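Local structure of 3-dehydroshikimate dehydratase (5HMQ) at residues D530-V535 and A571-L576; G584-V589 and I603-G608. The protein catalyses the dehydration of 3-dehydroshikimate to protocatechuate, using a divalent metal ion, in the breakdown of quinate and shikimate. All blocks are in the same frame, centred on the assembly; numbering follows the deposited sequence.

Contact 1. Residues D530-V535 and A571-L576; sequences DIFREV and AYYNVL
CG of both aromatic residues is anti to the carbonyl carbon and beside the backbone N, F532 with chi1 -69° and Y573 with chi1 -72°, and so the first turn of helix 531-541 meets the chain leaving helix 564-572 in a T-shaped (edge-to-face) pair within the second VOC domain. F532 supplies the edge: its CD1 lies 3.5 Å from Y573 CG, over one face of the tyrosine and displaced toward the rim, while the planes stand at 85° with ring centroids 4.9 Å apart. Phenylalanine probably suits this role, since its slightly positive C-H edge can meet the electron-rich tyrosine face. V535 approaches the same tyrosine from its edge, with CG1 3.9 Å from Y573 CD2. The same methyl makes the closest approach of the two segments, V535 CG1 to the backbone Y573 O at 3.3 Å. Deeper in, V575 turns both methyl branches to the helix. Its CG1 meets I531 CG1 tip to tip at 4.1 Å, and its CG2 lies 4.2 Å from V535 CG2; compact branched side chains fit this buried interior, where I531 and V535 also rest on strand 585-590. The helix itself starts at D530, an N-cap whose OD1 accepts from R533 N and, weakly, from F532 N. R533 N lies 3.1 Å from D530 OD1, meeting it from above the carboxylate plane.

Contact 2. Residues G584-V589 and I603-G608; sequences GELFHV and IQRKAG
F587 O is held by one hydrogen bond, from Q604 N at 2.7 Å and nearly along the C=O axis, and by a CA-H...O contact from I603, its CA 3.3 Å away. K606 O also has two partners, but E585 N (2.9 Å) comes from above the carbonyl plane and the CA-H of G584 (CA 3.2 Å away) makes a more bent contact; lacking a side chain, the glycine can lie this close where A607 turns off in a left-handed conformation. These bonds belong to an antiparallel beta hairpin of the VOC sheet, with E585-K606 and F587-Q604 as hydrogen-bonded pairs. The face of L586, H588, I603 and R605 looks toward the magnesium site. Across the strands H588 CB meets I603 CG2 at 3.6 Å, while L586 CD2 sits over the centre of the H588 ring. H588 ND1 is hydrogen-bonded to OE2 of the magnesium ligand E601 and NE2 to N616 ND2, so both imidazole nitrogens are engaged, consistent with a second-shell role; R605 pairs with D444. On the other face the flat, apolar F587 ring packs between sheet and helix 564-572, alongside extended Q604, whose OE1 accepts from I531 N, helping hold the amide. The long chain of K606 lays its CD by the ring edge while NZ reaches E585 OE1, a long salt bridge of 3.8 Å; E585 OE2 is bound by Y577 OH.

In the fold
Contact 1 closes before contact 2 opens along the chain, and their centres lie 12 Å apart in the same C-terminal, dioxygenase-like domain. Contact 1 joins helix 531-541 to the segment that runs into strand 576-579, outermost of the mixed sheet within this chain; contact 2 pairs the next two strands of that sheet, 585-590 and 599-606. Two hydrogen bonds connect them: I531 N to Q604 OE1 (2.8 Å) at the start of the helix, and L576 N to H588 O (2.9 Å) where strand 576-579 begins. Helix packing thus backs one face of the hairpin, while its other face borders the magnesium site of a domain that appears important for optimal dehydratase activity in vivo.

Contact 1. Residues D530-V535 and A571-L576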
ATOM      1  N   ASP C 530     -37.706  -1.464  19.707  1.00 48.99           N
ATOM      2  CA  ASP C 530     -38.737  -0.765  18.944  1.00 50.76           C
ATOM      3  C   ASP C 530     -38.060   0.308  18.102  1.00 49.23           C
ATOM      4  O   ASP C 530     -37.640   1.342  18.633  1.00 50.74           O
ATOM      5  CB  ASP C 530     -39.784  -0.151  19.877  1.00 53.81           C
ATOM      6  CG  ASP C 530     -40.987   0.418  19.134  1.00 53.90           C
ATOM      7  OD1 ASP C 530     -40.864   0.773  17.942  1.00 53.03           O
ATOM      8  OD2 ASP C 530     -42.061   0.532  19.761  1.00 55.77           O
ATOM      9  N   ILE C 531     -37.967   0.067  16.793  1.00 48.71           N
ATOM     10  CA  ILE C 531     -37.274   1.006  15.915  1.00 53.16           C
ATOM     11  C   ILE C 531     -38.013   2.339  15.865  1.00 51.88           C
ATOM     12  O   ILE C 531     -37.391   3.407  15.836  1.00 51.32           O
ATOM     13  CB  ILE C 531     -37.093   0.394  14.509  1.00 52.94           C
ATOM     14  CG1 ILE C 531     -36.224   1.299  13.632  1.00 52.60           C
ATOM     15  CG2 ILE C 531     -38.439   0.117  13.845  1.00 51.71           C
ATOM     16  CD1 ILE C 531     -34.773   1.365  14.065  1.00 51.68           C
ATOM     17  N   PHE C 532     -39.350   2.300  15.874  1.00 54.72           N
ATOM     18  CA  PHE C 532     -40.122   3.533  15.757  1.00 52.99           C
ATOM     19  C   PHE C 532     -40.001   4.391  17.008  1.00 51.37           C
ATOM     20  O   PHE C 532     -39.916   5.622  16.916  1.00 53.47           O
ATOM     21  CB  PHE C 532     -41.587   3.214  15.471  1.00 53.24           C
ATOM     22  CG  PHE C 532     -41.822   2.647  14.108  1.00 54.81           C
ATOM     23  CD1 PHE C 532     -41.861   3.478  13.000  1.00 54.70           C
ATOM     24  CD2 PHE C 532     -42.013   1.289  13.930  1.00 55.53           C
ATOM     25  CE1 PHE C 532     -42.081   2.964  11.742  1.00 54.04           C
ATOM     26  CE2 PHE C 532     -42.234   0.771  12.673  1.00 56.69           C
ATOM     27  CZ  PHE C 532     -42.271   1.611  11.580  1.00 55.55           C
ATOM     28  N   ARG C 533     -40.001   3.766  18.186  1.00 51.08           N
ATOM     29  CA  ARG C 533     -39.864   4.535  19.417  1.00 49.58           C
ATOM     30  C   ARG C 533     -38.490   5.188  19.509  1.00 51.20           C
ATOM     31  O   ARG C 533     -38.360   6.315  20.000  1.00 49.57           O
ATOM     32  CB  ARG C 533     -40.116   3.638  20.630  1.00 48.89           C
ATOM     33  CG  ARG C 533     -40.342   4.412  21.916  1.00 50.05           C
ATOM     34  CD  ARG C 533     -40.362   3.503  23.132  1.00 48.56           C
ATOM     35  NE  ARG C 533     -40.640   4.257  24.351  1.00 50.92           N
ATOM     36  CZ  ARG C 533     -40.570   3.751  25.578  1.00 52.42           C
ATOM     37  NH1 ARG C 533     -40.219   2.485  25.758  1.00 51.60           N
ATOM     38  NH2 ARG C 533     -40.841   4.515  26.627  1.00 51.06           N
ATOM     39  N   GLU C 534     -37.451   4.499  19.032  1.00 50.20           N
ATOM     40  CA  GLU C 534     -36.106   5.054  19.117  1.00 50.77           C
ATOM     41  C   GLU C 534     -35.894   6.161  18.093  1.00 50.16           C
ATOM     42  O   GLU C 534     -35.264   7.179  18.401  1.00 50.77           O
ATOM     43  CB  GLU C 534     -35.067   3.948  18.938  1.00 49.99           C
ATOM     44  CG  GLU C 534     -35.101   2.899  20.037  1.00 47.55           C
ATOM     45  CD  GLU C 534     -35.051   3.494  21.429  1.00 49.96           C
ATOM     46  OE1 GLU C 534     -34.259   4.432  21.655  1.00 50.57           O
ATOM     47  OE2 GLU C 534     -35.807   3.016  22.300  1.00 52.93           O
ATOM     48  N   VAL C 535     -36.393   5.971  16.868  1.00 47.61           N
ATOM     49  CA  VAL C 535     -36.287   7.014  15.849  1.00 47.89           C
ATOM     50  C   VAL C 535     -36.993   8.283  16.309  1.00 50.07           C
ATOM     51  O   VAL C 535     -36.463   9.391  16.169  1.00 50.21           O
ATOM     52  CB  VAL C 535     -36.844   6.511  14.504  1.00 48.42           C
ATOM     53  CG1 VAL C 535     -37.057   7.675  13.548  1.00 47.85           C
ATOM     54  CG2 VAL C 535     -35.900   5.490  13.890  1.00 47.48           C
ATOM     55  N   ALA C 571     -42.088   5.340   6.021  1.00 64.54           N
ATOM     56  CA  ALA C 571     -41.706   6.497   5.219  1.00 65.77           C
ATOM     57  C   ALA C 571     -41.641   7.756   6.076  1.00 66.16           C
ATOM     58  O   ALA C 571     -40.776   8.616   5.869  1.00 69.17           O
ATOM     59  CB  ALA C 571     -42.691   6.679   4.060  1.00 65.78           C
ATOM     60  N   TYR C 572     -42.556   7.890   7.039  1.00 62.95           N
ATOM     61  CA  TYR C 572     -42.533   9.058   7.912  1.00 61.70           C
ATOM     62  C   TYR C 572     -41.361   9.016   8.883  1.00 59.71           C
ATOM     63  O   TYR C 572     -40.820  10.068   9.240  1.00 58.97           O
ATOM     64  CB  TYR C 572     -43.836   9.181   8.698  1.00 59.57           C
ATOM     65  CG  TYR C 572     -43.979  10.539   9.349  1.00 58.96           C
ATOM     66  CD1 TYR C 572     -44.352  11.651   8.605  1.00 57.37           C
ATOM     67  CD2 TYR C 572     -43.679  10.720  10.694  1.00 59.54           C
ATOM     68  CE1 TYR C 572     -44.465  12.897   9.193  1.00 55.74           C
ATOM     69  CE2 TYR C 572     -43.785  11.964  11.288  1.00 59.50           C
ATOM     70  CZ  TYR C 572     -44.179  13.048  10.533  1.00 58.84           C
ATOM     71  OH  TYR C 572     -44.285  14.289  11.117  1.00 59.46           O
ATOM     72  N   TYR C 573     -40.944   7.824   9.308  1.00 57.48           N
ATOM     73  CA  TYR C 573     -39.853   7.678  10.261  1.00 59.71           C
ATOM     74  C   TYR C 573     -38.512   7.426   9.584  1.00 59.88           C
ATOM     75  O   TYR C 573     -37.527   7.145  10.277  1.00 56.93           O
ATOM     76  CB  TYR C 573     -40.150   6.535  11.239  1.00 59.18           C
ATOM     77  CG  TYR C 573     -41.233   6.811  12.263  1.00 59.09           C
ATOM     78  CD1 TYR C 573     -42.578   6.718  11.928  1.00 56.86           C
ATOM     79  CD2 TYR C 573     -40.909   7.136  13.575  1.00 57.02           C
ATOM     80  CE1 TYR C 573     -43.568   6.958  12.858  1.00 55.33           C
ATOM     81  CE2 TYR C 573     -41.895   7.378  14.516  1.00 59.15           C
ATOM     82  CZ  TYR C 573     -43.224   7.287  14.149  1.00 58.64           C
ATOM     83  OH  TYR C 573     -44.214   7.525  15.075  1.00 57.73           O
ATOM     84  N   ASN C 574     -38.453   7.526   8.255  1.00 61.27           N
ATOM     85  CA  ASN C 574     -37.212   7.362   7.495  1.00 59.53           C
ATOM     86  C   ASN C 574     -36.495   6.068   7.873  1.00 60.12           C
ATOM     87  O   ASN C 574     -35.267   6.020   7.981  1.00 63.67           O
ATOM     88  CB  ASN C 574     -36.294   8.571   7.675  1.00 57.75           C
ATOM     89  CG  ASN C 574     -36.867   9.835   7.061  1.00 59.55           C
ATOM     90  OD1 ASN C 574     -37.052   9.921   5.847  1.00 61.46           O
ATOM     91  ND2 ASN C 574     -37.147  10.825   7.900  1.00 59.28           N
ATOM     92  N   VAL C 575     -37.269   5.007   8.076  1.00 57.18           N
ATOM     93  CA  VAL C 575     -36.719   3.707   8.443  1.00 56.35           C
ATOM     94  C   VAL C 575     -36.429   2.916   7.176  1.00 58.85           C
ATOM     95  O   VAL C 575     -37.256   2.867   6.257  1.00 58.53           O
ATOM     96  CB  VAL C 575     -37.685   2.943   9.365  1.00 56.55           C
ATOM     97  CG1 VAL C 575     -37.138   1.557   9.681  1.00 56.98           C
ATOM     98  CG2 VAL C 575     -37.920   3.723  10.646  1.00 55.33           C
ATOM     99  N   LEU C 576     -35.256   2.291   7.132  1.00 57.40           N
ATOM    100  CA  LEU C 576     -34.851   1.416   6.042  1.00 58.02           C
ATOM    101  C   LEU C 576     -35.166  -0.031   6.402  1.00 54.79           C
ATOM    102  O   LEU C 576     -35.216  -0.399   7.577  1.00 56.84           O
ATOM    103  CB  LEU C 576     -33.360   1.590   5.748  1.00 57.01           C
ATOM    104  CG  LEU C 576     -32.981   3.002   5.296  1.00 54.94           C
ATOM    105  CD1 LEU C 576     -31.500   3.248   5.473  1.00 55.91           C
ATOM    106  CD2 LEU C 576     -33.372   3.215   3.847  1.00 56.45           C
TER

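Contact 2. Residues G584-V589 and I603-G608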
ATOM      1  N   GLY C 584     -37.411 -13.386   8.518  1.00 62.66           N
ATOM      2  CA  GLY C 584     -36.756 -12.405   9.361  1.00 61.94           C
ATOM      3  C   GLY C 584     -36.701 -11.042   8.698  1.00 60.99           C
ATOM      4  O   GLY C 584     -36.568 -10.917   7.481  1.00 61.85           O
ATOM      5  N   GLU C 585     -36.805 -10.000   9.518  1.00 58.59           N
ATOM      6  CA  GLU C 585     -36.873  -8.635   9.020  1.00 59.96           C
ATOM      7  C   GLU C 585     -35.889  -7.750   9.768  1.00 59.44           C
ATOM      8  O   GLU C 585     -35.580  -7.983  10.940  1.00 62.01           O
ATOM      9  CB  GLU C 585     -38.282  -8.052   9.151  1.00 61.52           C
ATOM     10  CG  GLU C 585     -39.309  -8.705   8.250  1.00 59.16           C
ATOM     11  CD  GLU C 585     -40.686  -8.112   8.434  1.00 59.11           C
ATOM     12  OE1 GLU C 585     -41.223  -8.196   9.559  1.00 61.19           O
ATOM     13  OE2 GLU C 585     -41.224  -7.551   7.457  1.00 58.61           O
ATOM     14  N   LEU C 586     -35.409  -6.721   9.075  1.00 57.34           N
ATOM     15  CA  LEU C 586     -34.504  -5.736   9.647  1.00 54.36           C
ATOM     16  C   LEU C 586     -35.097  -4.345   9.484  1.00 54.53           C
ATOM     17  O   LEU C 586     -35.548  -3.980   8.393  1.00 56.44           O
ATOM     18  CB  LEU C 586     -33.126  -5.795   8.983  1.00 55.52           C
ATOM     19  CG  LEU C 586     -32.096  -4.784   9.496  1.00 53.57           C
ATOM     20  CD1 LEU C 586     -31.714  -5.094  10.938  1.00 48.63           C
ATOM     21  CD2 LEU C 586     -30.865  -4.747   8.606  1.00 52.81           C
ATOM     22  N   PHE C 587     -35.089  -3.578  10.569  1.00 53.07           N
ATOM     23  CA  PHE C 587     -35.460  -2.168  10.562  1.00 52.28           C
ATOM     24  C   PHE C 587     -34.279  -1.391  11.118  1.00 53.41           C
ATOM     25  O   PHE C 587     -33.878  -1.608  12.266  1.00 54.19           O
ATOM     26  CB  PHE C 587     -36.713  -1.914  11.400  1.00 53.49           C
ATOM     27  CG  PHE C 587     -37.867  -2.815  11.067  1.00 54.01           C
ATOM     28  CD1 PHE C 587     -38.680  -2.548   9.978  1.00 55.54           C
ATOM     29  CD2 PHE C 587     -38.135  -3.932  11.838  1.00 54.42           C
ATOM     30  CE1 PHE C 587     -39.746  -3.375   9.669  1.00 56.49           C
ATOM     31  CE2 PHE C 587     -39.198  -4.764  11.532  1.00 56.54           C
ATOM     32  CZ  PHE C 587     -40.003  -4.485  10.448  1.00 55.24           C
ATOM     33  N   HIS C 588     -33.718  -0.497  10.309  1.00 53.25           N
ATOM     34  CA  HIS C 588     -32.527   0.219  10.729  1.00 50.63           C
ATOM     35  C   HIS C 588     -32.515   1.615  10.126  1.00 48.98           C
ATOM     36  O   HIS C 588     -33.103   1.859   9.069  1.00 49.85           O
ATOM     37  CB  HIS C 588     -31.250  -0.551  10.353  1.00 50.55           C
ATOM     38  CG  HIS C 588     -31.099  -0.821   8.887  1.00 52.40           C
ATOM     39  ND1 HIS C 588     -29.883  -0.750   8.242  1.00 54.89           N
ATOM     40  CD2 HIS C 588     -32.003  -1.175   7.943  1.00 54.35           C
ATOM     41  CE1 HIS C 588     -30.045  -1.042   6.964  1.00 54.58           C
ATOM     42  NE2 HIS C 588     -31.322  -1.302   6.755  1.00 53.66           N
ATOM     43  N   VAL C 589     -31.849   2.534  10.829  1.00 47.21           N
ATOM     44  CA  VAL C 589     -31.665   3.909  10.390  1.00 49.13           C
ATOM     45  C   VAL C 589     -30.209   4.298  10.610  1.00 48.92           C
ATOM     46  O   VAL C 589     -29.495   3.697  11.416  1.00 47.82           O
ATOM     47  CB  VAL C 589     -32.595   4.898  11.126  1.00 47.83           C
ATOM     48  CG1 VAL C 589     -34.050   4.602  10.808  1.00 50.06           C
ATOM     49  CG2 VAL C 589     -32.344   4.849  12.628  1.00 45.24           C
ATOM     50  N   ILE C 603     -30.651  -0.374  14.910  1.00 45.56           N
ATOM     51  CA  ILE C 603     -31.271  -1.500  14.226  1.00 46.04           C
ATOM     52  C   ILE C 603     -32.274  -2.183  15.146  1.00 47.13           C
ATOM     53  O   ILE C 603     -32.192  -2.102  16.373  1.00 49.67           O
ATOM     54  CB  ILE C 603     -30.235  -2.534  13.726  1.00 45.83           C
ATOM     55  CG1 ILE C 603     -29.655  -3.321  14.901  1.00 49.80           C
ATOM     56  CG2 ILE C 603     -29.125  -1.858  12.949  1.00 47.83           C
ATOM     57  CD1 ILE C 603     -28.956  -4.595  14.490  1.00 49.33           C
ATOM     58  N   GLN C 604     -33.238  -2.857  14.522  1.00 50.08           N
ATOM     59  CA  GLN C 604     -34.129  -3.794  15.195  1.00 51.01           C
ATOM     60  C   GLN C 604     -34.146  -5.084  14.392  1.00 49.02           C
ATOM     61  O   GLN C 604     -34.510  -5.075  13.212  1.00 48.68           O
ATOM     62  CB  GLN C 604     -35.544  -3.228  15.332  1.00 52.85           C
ATOM     63  CG  GLN C 604     -36.501  -4.147  16.076  1.00 51.35           C
ATOM     64  CD  GLN C 604     -37.950  -3.716  15.938  1.00 53.06           C
ATOM     65  OE1 GLN C 604     -38.242  -2.535  15.748  1.00 54.41           O
ATOM     66  NE2 GLN C 604     -38.864  -4.674  16.028  1.00 50.75           N
ATOM     67  N   ARG C 605     -33.749  -6.185  15.021  1.00 49.38           N
ATOM     68  CA  ARG C 605     -33.760  -7.491  14.377  1.00 54.04           C
ATOM     69  C   ARG C 605     -35.037  -8.226  14.755  1.00 56.34           C
ATOM     70  O   ARG C 605     -35.382  -8.311  15.939  1.00 54.14           O
ATOM     71  CB  ARG C 605     -32.531  -8.303  14.786  1.00 53.55           C
ATOM     72  CG  ARG C 605     -31.233  -7.555  14.556  1.00 55.60           C
ATOM     73  CD  ARG C 605     -30.026  -8.433  14.799  1.00 55.06           C
ATOM     74  NE  ARG C 605     -29.483  -8.911  13.535  1.00 56.50           N
ATOM     75  CZ  ARG C 605     -28.383  -8.431  12.970  1.00 53.64           C
ATOM     76  NH1 ARG C 605     -27.702  -7.464  13.562  1.00 52.32           N
ATOM     77  NH2 ARG C 605     -27.961  -8.916  11.813  1.00 56.47           N
ATOM     78  N   LYS C 606     -35.735  -8.759  13.753  1.00 60.80           N
ATOM     79  CA  LYS C 606     -37.000  -9.435  13.990  1.00 60.26           C
ATOM     80  C   LYS C 606     -37.007 -10.823  13.367  1.00 61.28           C
ATOM     81  O   LYS C 606     -36.543 -11.014  12.239  1.00 57.57           O
ATOM     82  CB  LYS C 606     -38.169  -8.597  13.451  1.00 57.04           C
ATOM     83  CG  LYS C 606     -39.521  -9.281  13.516  1.00 62.14           C
ATOM     84  CD  LYS C 606     -40.635  -8.338  13.083  1.00 63.55           C
ATOM     85  CE  LYS C 606     -41.990  -9.015  13.185  1.00 61.77           C
ATOM     86  NZ  LYS C 606     -43.088  -8.082  12.816  1.00 62.12           N
ATOM     87  N   ALA C 607     -37.551 -11.779  14.121  1.00 63.29           N
ATOM     88  CA  ALA C 607     -37.665 -13.185  13.730  1.00 61.33           C
ATOM     89  C   ALA C 607     -36.378 -13.726  13.113  1.00 62.81           C
ATOM     90  O   ALA C 607     -36.375 -14.332  12.040  1.00 61.72           O
ATOM     91  CB  ALA C 607     -38.847 -13.385  12.782  1.00 59.38           C
ATOM     92  N   GLY C 608     -35.268 -13.508  13.814  1.00 62.58           N
ATOM     93  CA  GLY C 608     -34.024 -14.156  13.449  1.00 59.72           C
ATOM     94  C   GLY C 608     -33.268 -13.580  12.273  1.00 59.09           C
ATOM     95  O   GLY C 608     -32.389 -14.262  11.734  1.00 57.50           O
TER